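Local coordinates for protein translation initiation factor eIF2B subunit delta (PDB 5B04) that forms part of the eIF2B complex, which catalyses the exchange of GDP for GTP on the gamma subunit of translation initiation factor eIF2, at residues T262-L275 and H286-D300. Sequence-based numbering, arbitrary orientation.
Sequences TEKIQDGDVILTYL and HAKNVGKKFRVVVVD
Ile271 pairs with Val296 in a beta-alpha-beta crossover, in which helix 278-289 carries the chain from strand 269-274 to its parallel neighbour 294-300 within a Rossmann-like sheet. The unit illustrates how parallel strands bury apolar faces while polar bonds tie the loops before them. Ile271 O accepts from Val297 N at 2.6 Å and Ile271 N gives to Arg295 O, the residues flanking Val296; Thr273 does likewise with Val299 and Val297. Most side chains of the paired strands are buried and closely packed. On the face bearing Ile271, Thr273, Val296 and Phe294, Thr273 CG2 abuts Val296 CG1 at 3.6 Å, and Leu284 of the crossover helix closes over Ile271, Phe294 and Val296. On the other face, Leu272 CD2 meets Val299 CG2 at 3.7 Å, while the methyls of Val270 lie over one face of the Arg295 guanidinium, whose NH1 forms a salt bridge with Glu335.

In the loops before the strands the contact becomes more polar, with Glu263, Asp267 and Lys293 exposed. Lys292, its chain bent at chi2 (-115°), brings NZ to Ile265 O at 2.6 Å in the carbonyl plane, with a weaker bond to Thr262 O. A methionine in its place would probably leave Ile265 O without this donor and the turn 262-265 less firmly tied to the loop leading into strand 294-300. Asp267 OD1 receives Lys293 N at 3.0 Å from above the carboxylate plane, and Gly268 N returns a nearly straight bond (172°) to Lys293 O.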
loop_
_atom_site.group_PDB
_atom_site.type_symbol
_atom_site.label_atom_id
_atom_site.label_comp_id
_atom_site.label_asym_id
_atom_site.label_seq_id
_atom_site.Cartn_x
_atom_site.Cartn_y
_atom_site.Cartn_z
ATOM N N THR G 262 11.132 -10.053 -33.037
ATOM C CA THR G 262 10.606 -9.528 -34.294
ATOM C C THR G 262 9.402 -10.322 -34.794
ATOM O O THR G 262 8.450 -9.755 -35.329
ATOM C CB THR G 262 11.689 -9.520 -35.393
ATOM O OG1 THR G 262 12.831 -8.787 -34.932
ATOM C CG2 THR G 262 11.163 -8.879 -36.668
ATOM N N GLU G 263 9.440 -11.638 -34.607
ATOM C CA GLU G 263 8.368 -12.498 -35.093
ATOM C C GLU G 263 7.103 -12.370 -34.251
ATOM O O GLU G 263 6.059 -12.923 -34.596
ATOM C CB GLU G 263 8.832 -13.955 -35.135
ATOM C CG GLU G 263 9.945 -14.207 -36.141
ATOM C CD GLU G 263 9.554 -13.808 -37.554
ATOM O OE1 GLU G 263 8.395 -14.058 -37.949
ATOM O OE2 GLU G 263 10.405 -13.236 -38.268
ATOM N N LYS G 264 7.197 -11.638 -33.145
ATOM C CA LYS G 264 6.025 -11.336 -32.335
ATOM C C LYS G 264 5.332 -10.083 -32.853
ATOM O O LYS G 264 4.199 -9.786 -32.478
ATOM C CB LYS G 264 6.408 -11.169 -30.864
ATOM C CG LYS G 264 6.426 -12.476 -30.091
ATOM C CD LYS G 264 5.087 -13.185 -30.216
ATOM C CE LYS G 264 5.078 -14.502 -29.465
ATOM N NZ LYS G 264 3.733 -15.141 -29.492
ATOM N N ILE G 265 6.022 -9.353 -33.725
ATOM C CA ILE G 265 5.459 -8.161 -34.347
ATOM C C ILE G 265 4.539 -8.538 -35.503
ATOM O O ILE G 265 4.907 -9.330 -36.372
ATOM C CB ILE G 265 6.563 -7.217 -34.861
ATOM C CG1 ILE G 265 7.470 -6.784 -33.708
ATOM C CG2 ILE G 265 5.957 -6.006 -35.552
ATOM C CD1 ILE G 265 8.615 -5.894 -34.134
ATOM N N GLN G 266 3.339 -7.969 -35.504
ATOM C CA GLN G 266 2.352 -8.249 -36.538
ATOM C C GLN G 266 2.055 -6.988 -37.342
ATOM O O GLN G 266 2.307 -5.879 -36.877
ATOM C CB GLN G 266 1.073 -8.804 -35.909
ATOM C CG GLN G 266 1.319 -9.997 -34.997
ATOM C CD GLN G 266 0.398 -10.014 -33.793
ATOM O OE1 GLN G 266 -0.693 -9.445 -33.823
ATOM N NE2 GLN G 266 0.838 -10.665 -32.721
ATOM N N ASP G 267 1.527 -7.160 -38.550
ATOM C CA ASP G 267 1.223 -6.021 -39.412
ATOM C C ASP G 267 0.110 -5.158 -38.830
ATOM O O ASP G 267 -1.001 -5.632 -38.596
ATOM C CB ASP G 267 0.841 -6.491 -40.816
ATOM C CG ASP G 267 2.048 -6.860 -41.657
ATOM O OD1 ASP G 267 3.183 -6.556 -41.233
ATOM O OD2 ASP G 267 1.860 -7.446 -42.744
ATOM N N GLY G 268 0.419 -3.886 -38.599
ATOM C CA GLY G 268 -0.542 -2.956 -38.037
ATOM C C GLY G 268 -0.246 -2.642 -36.586
ATOM O O GLY G 268 -0.993 -1.913 -35.933
ATOM N N ASP G 269 0.851 -3.195 -36.079
ATOM C CA ASP G 269 1.247 -2.979 -34.692
ATOM C C ASP G 269 1.648 -1.533 -34.429
ATOM O O ASP G 269 2.267 -0.882 -35.269
ATOM C CB ASP G 269 2.404 -3.907 -34.310
ATOM C CG ASP G 269 1.932 -5.212 -33.701
ATOM O OD1 ASP G 269 0.776 -5.269 -33.232
ATOM O OD2 ASP G 269 2.722 -6.180 -33.682
ATOM N N VAL G 270 1.280 -1.040 -33.252
ATOM C CA VAL G 270 1.760 0.247 -32.770
ATOM C C VAL G 270 2.625 -0.006 -31.541
ATOM O O VAL G 270 2.115 -0.243 -30.445
ATOM C CB VAL G 270 0.606 1.203 -32.428
ATOM C CG1 VAL G 270 1.148 2.524 -31.909
ATOM C CG2 VAL G 270 -0.271 1.428 -33.649
ATOM N N ILE G 271 3.937 0.037 -31.737
ATOM C CA ILE G 271 4.885 -0.417 -30.728
ATOM C C ILE G 271 5.482 0.727 -29.914
ATOM O O ILE G 271 5.930 1.730 -30.468
ATOM C CB ILE G 271 6.020 -1.224 -31.383
ATOM C CG1 ILE G 271 5.445 -2.459 -32.079
ATOM C CG2 ILE G 271 7.065 -1.621 -30.358
ATOM C CD1 ILE G 271 6.469 -3.270 -32.829
ATOM N N LEU G 272 5.486 0.566 -28.594
ATOM C CA LEU G 272 6.018 1.584 -27.699
ATOM C C LEU G 272 7.411 1.215 -27.201
ATOM O O LEU G 272 7.596 0.188 -26.548
ATOM C CB LEU G 272 5.072 1.795 -26.510
ATOM C CG LEU G 272 5.225 3.043 -25.630
ATOM C CD1 LEU G 272 3.923 3.320 -24.899
ATOM C CD2 LEU G 272 6.363 2.910 -24.624
ATOM N N THR G 273 8.362 2.095 -27.425
ATOM C CA THR G 273 9.666 1.929 -26.852
ATOM C C THR G 273 9.948 3.126 -26.009
ATOM O O THR G 273 9.595 4.206 -26.386
ATOM C CB THR G 273 10.732 1.878 -27.914
ATOM O OG1 THR G 273 12.009 1.896 -27.285
ATOM C CG2 THR G 273 10.614 3.055 -28.780
ATOM N N TYR G 274 10.584 2.932 -24.868
ATOM C CA TYR G 274 10.845 4.021 -23.966
ATOM C C TYR G 274 12.323 4.315 -24.057
ATOM O O TYR G 274 13.131 3.439 -24.090
ATOM C CB TYR G 274 10.281 3.657 -22.611
ATOM C CG TYR G 274 10.629 4.571 -21.487
ATOM C CD1 TYR G 274 10.448 5.919 -21.577
ATOM C CD2 TYR G 274 11.114 4.077 -20.335
ATOM C CE1 TYR G 274 10.766 6.743 -20.536
ATOM C CE2 TYR G 274 11.439 4.893 -19.302
ATOM C CZ TYR G 274 11.258 6.218 -19.412
ATOM O OH TYR G 274 11.578 6.998 -18.360
ATOM N N LEU G 275 12.667 5.582 -24.073
ATOM C CA LEU G 275 14.041 5.998 -24.098
ATOM C C LEU G 275 14.905 5.582 -25.277
ATOM O O LEU G 275 14.519 5.770 -26.395
ATOM C CB LEU G 275 14.585 5.693 -22.739
ATOM C CG LEU G 275 13.829 6.558 -21.749
ATOM C CD1 LEU G 275 14.216 6.233 -20.335
ATOM C CD2 LEU G 275 14.111 8.007 -22.008
ATOM N N HIS G 286 15.307 -4.011 -37.533
ATOM C CA HIS G 286 15.259 -5.316 -38.180
ATOM C C HIS G 286 13.858 -5.608 -38.705
ATOM O O HIS G 286 13.698 -6.133 -39.803
ATOM C CB HIS G 286 15.699 -6.409 -37.203
ATOM C CG HIS G 286 15.623 -7.796 -37.761
ATOM N ND1 HIS G 286 14.479 -8.560 -37.702
ATOM C CD2 HIS G 286 16.555 -8.562 -38.375
ATOM C CE1 HIS G 286 14.706 -9.735 -38.261
ATOM N NE2 HIS G 286 15.958 -9.762 -38.680
ATOM N N ALA G 287 12.850 -5.244 -37.919
ATOM C CA ALA G 287 11.459 -5.526 -38.259
ATOM C C ALA G 287 11.030 -4.865 -39.569
ATOM O O ALA G 287 10.345 -5.483 -40.382
ATOM C CB ALA G 287 10.545 -5.087 -37.127
ATOM N N LYS G 288 11.432 -3.614 -39.775
ATOM C CA LYS G 288 11.080 -2.904 -41.001
ATOM C C LYS G 288 11.915 -3.420 -42.172
ATOM O O LYS G 288 11.461 -3.428 -43.319
ATOM C CB LYS G 288 11.254 -1.388 -40.827
ATOM C CG LYS G 288 11.527 -0.617 -42.117
ATOM C CD LYS G 288 10.735 0.687 -42.185
ATOM C CE LYS G 288 9.235 0.440 -42.041
ATOM N NZ LYS G 288 8.446 1.703 -42.112
ATOM N N ASN G 289 13.130 -3.873 -41.872
ATOM C CA ASN G 289 14.004 -4.447 -42.890
ATOM C C ASN G 289 13.427 -5.725 -43.498
ATOM O O ASN G 289 13.604 -5.988 -44.687
ATOM C CB ASN G 289 15.391 -4.730 -42.309
ATOM C CG ASN G 289 16.132 -3.466 -41.917
ATOM O OD1 ASN G 289 15.766 -2.365 -42.329
ATOM N ND2 ASN G 289 17.185 -3.619 -41.122
ATOM N N VAL G 290 12.733 -6.513 -42.680
ATOM C CA VAL G 290 12.093 -7.736 -43.155
ATOM C C VAL G 290 10.713 -7.402 -43.733
ATOM O O VAL G 290 9.981 -8.279 -44.195
ATOM C CB VAL G 290 11.971 -8.788 -42.025
ATOM C CG1 VAL G 290 11.664 -10.169 -42.590
ATOM C CG2 VAL G 290 13.258 -8.849 -41.231
ATOM N N GLY G 291 10.367 -6.120 -43.713
ATOM C CA GLY G 291 9.143 -5.652 -44.337
ATOM C C GLY G 291 7.895 -5.840 -43.498
ATOM O O GLY G 291 6.884 -6.351 -43.981
ATOM N N LYS G 292 7.963 -5.424 -42.238
ATOM C CA LYS G 292 6.799 -5.444 -41.363
ATOM C C LYS G 292 6.162 -4.059 -41.319
ATOM O O LYS G 292 6.858 -3.054 -41.174
ATOM C CB LYS G 292 7.183 -5.897 -39.954
ATOM C CG LYS G 292 7.728 -7.317 -39.876
ATOM C CD LYS G 292 6.808 -8.222 -39.075
ATOM C CE LYS G 292 7.462 -9.564 -38.790
ATOM N NZ LYS G 292 6.581 -10.444 -37.974
ATOM N N LYS G 293 4.841 -4.008 -41.456
ATOM C CA LYS G 293 4.126 -2.737 -41.414
ATOM C C LYS G 293 3.712 -2.381 -39.991
ATOM O O LYS G 293 2.810 -2.993 -39.420
ATOM C CB LYS G 293 2.896 -2.772 -42.322
ATOM C CG LYS G 293 2.956 -3.801 -43.439
ATOM C CD LYS G 293 1.575 -4.033 -44.025
ATOM C CE LYS G 293 0.889 -2.709 -44.328
ATOM N NZ LYS G 293 -0.287 -2.873 -45.222
ATOM N N PHE G 294 4.374 -1.377 -39.430
ATOM C CA PHE G 294 4.113 -0.951 -38.063
ATOM C C PHE G 294 4.591 0.478 -37.862
ATOM O O PHE G 294 5.320 1.019 -38.693
ATOM C CB PHE G 294 4.809 -1.883 -37.068
ATOM C CG PHE G 294 6.309 -1.823 -37.135
ATOM C CD1 PHE G 294 7.001 -2.555 -38.085
ATOM C CD2 PHE G 294 7.027 -1.034 -36.253
ATOM C CE1 PHE G 294 8.378 -2.500 -38.155
ATOM C CE2 PHE G 294 8.407 -0.976 -36.317
ATOM C CZ PHE G 294 9.082 -1.711 -37.269
ATOM N N ARG G 295 4.177 1.091 -36.759
ATOM C CA ARG G 295 4.710 2.390 -36.379
ATOM C C ARG G 295 5.154 2.361 -34.922
ATOM O O ARG G 295 4.647 1.571 -34.124
ATOM C CB ARG G 295 3.682 3.501 -36.616
ATOM C CG ARG G 295 2.372 3.347 -35.864
ATOM C CD ARG G 295 1.429 4.489 -36.215
ATOM N NE ARG G 295 0.107 4.333 -35.616
ATOM C CZ ARG G 295 -0.312 5.003 -34.547
ATOM N NH1 ARG G 295 0.491 5.878 -33.955
ATOM N NH2 ARG G 295 -1.532 4.798 -34.070
ATOM N N VAL G 296 6.112 3.217 -34.587
ATOM C CA VAL G 296 6.713 3.214 -33.260
ATOM C C VAL G 296 6.298 4.433 -32.443
ATOM O O VAL G 296 6.282 5.554 -32.948
ATOM C CB VAL G 296 8.255 3.168 -33.351
ATOM C CG1 VAL G 296 8.881 3.228 -31.965
ATOM C CG2 VAL G 296 8.705 1.919 -34.089
ATOM N N VAL G 297 5.951 4.206 -31.181
ATOM C CA VAL G 297 5.711 5.301 -30.253
ATOM C C VAL G 297 6.887 5.432 -29.296
ATOM O O VAL G 297 7.168 4.522 -28.515
ATOM C CB VAL G 297 4.418 5.102 -29.448
ATOM C CG1 VAL G 297 4.310 6.156 -28.359
ATOM C CG2 VAL G 297 3.209 5.149 -30.367
ATOM N N VAL G 298 7.581 6.562 -29.368
ATOM C CA VAL G 298 8.733 6.803 -28.509
ATOM C C VAL G 298 8.355 7.674 -27.319
ATOM O O VAL G 298 7.918 8.813 -27.483
ATOM C CB VAL G 298 9.883 7.474 -29.279
ATOM C CG1 VAL G 298 11.020 7.824 -28.332
ATOM C CG2 VAL G 298 10.373 6.567 -30.397
ATOM N N VAL G 299 8.524 7.129 -26.119
ATOM C CA VAL G 299 8.252 7.868 -24.894
ATOM C C VAL G 299 9.553 8.363 -24.276
ATOM O O VAL G 299 10.457 7.574 -23.999
ATOM C CB VAL G 299 7.489 7.007 -23.870
ATOM C CG1 VAL G 299 7.323 7.759 -22.562
ATOM C CG2 VAL G 299 6.136 6.595 -24.428
ATOM N N ASP G 300 9.645 9.671 -24.064
ATOM C CA ASP G 300 10.858 10.274 -23.525
ATOM C C ASP G 300 10.633 10.774 -22.103
ATOM O O ASP G 300 9.510 10.749 -21.600
ATOM C CB ASP G 300 11.325 11.421 -24.421
ATOM C CG ASP G 300 12.830 11.585 -24.422
ATOM O OD1 ASP G 300 13.490 11.060 -23.500
ATOM O OD2 ASP G 300 13.355 12.235 -25.351
#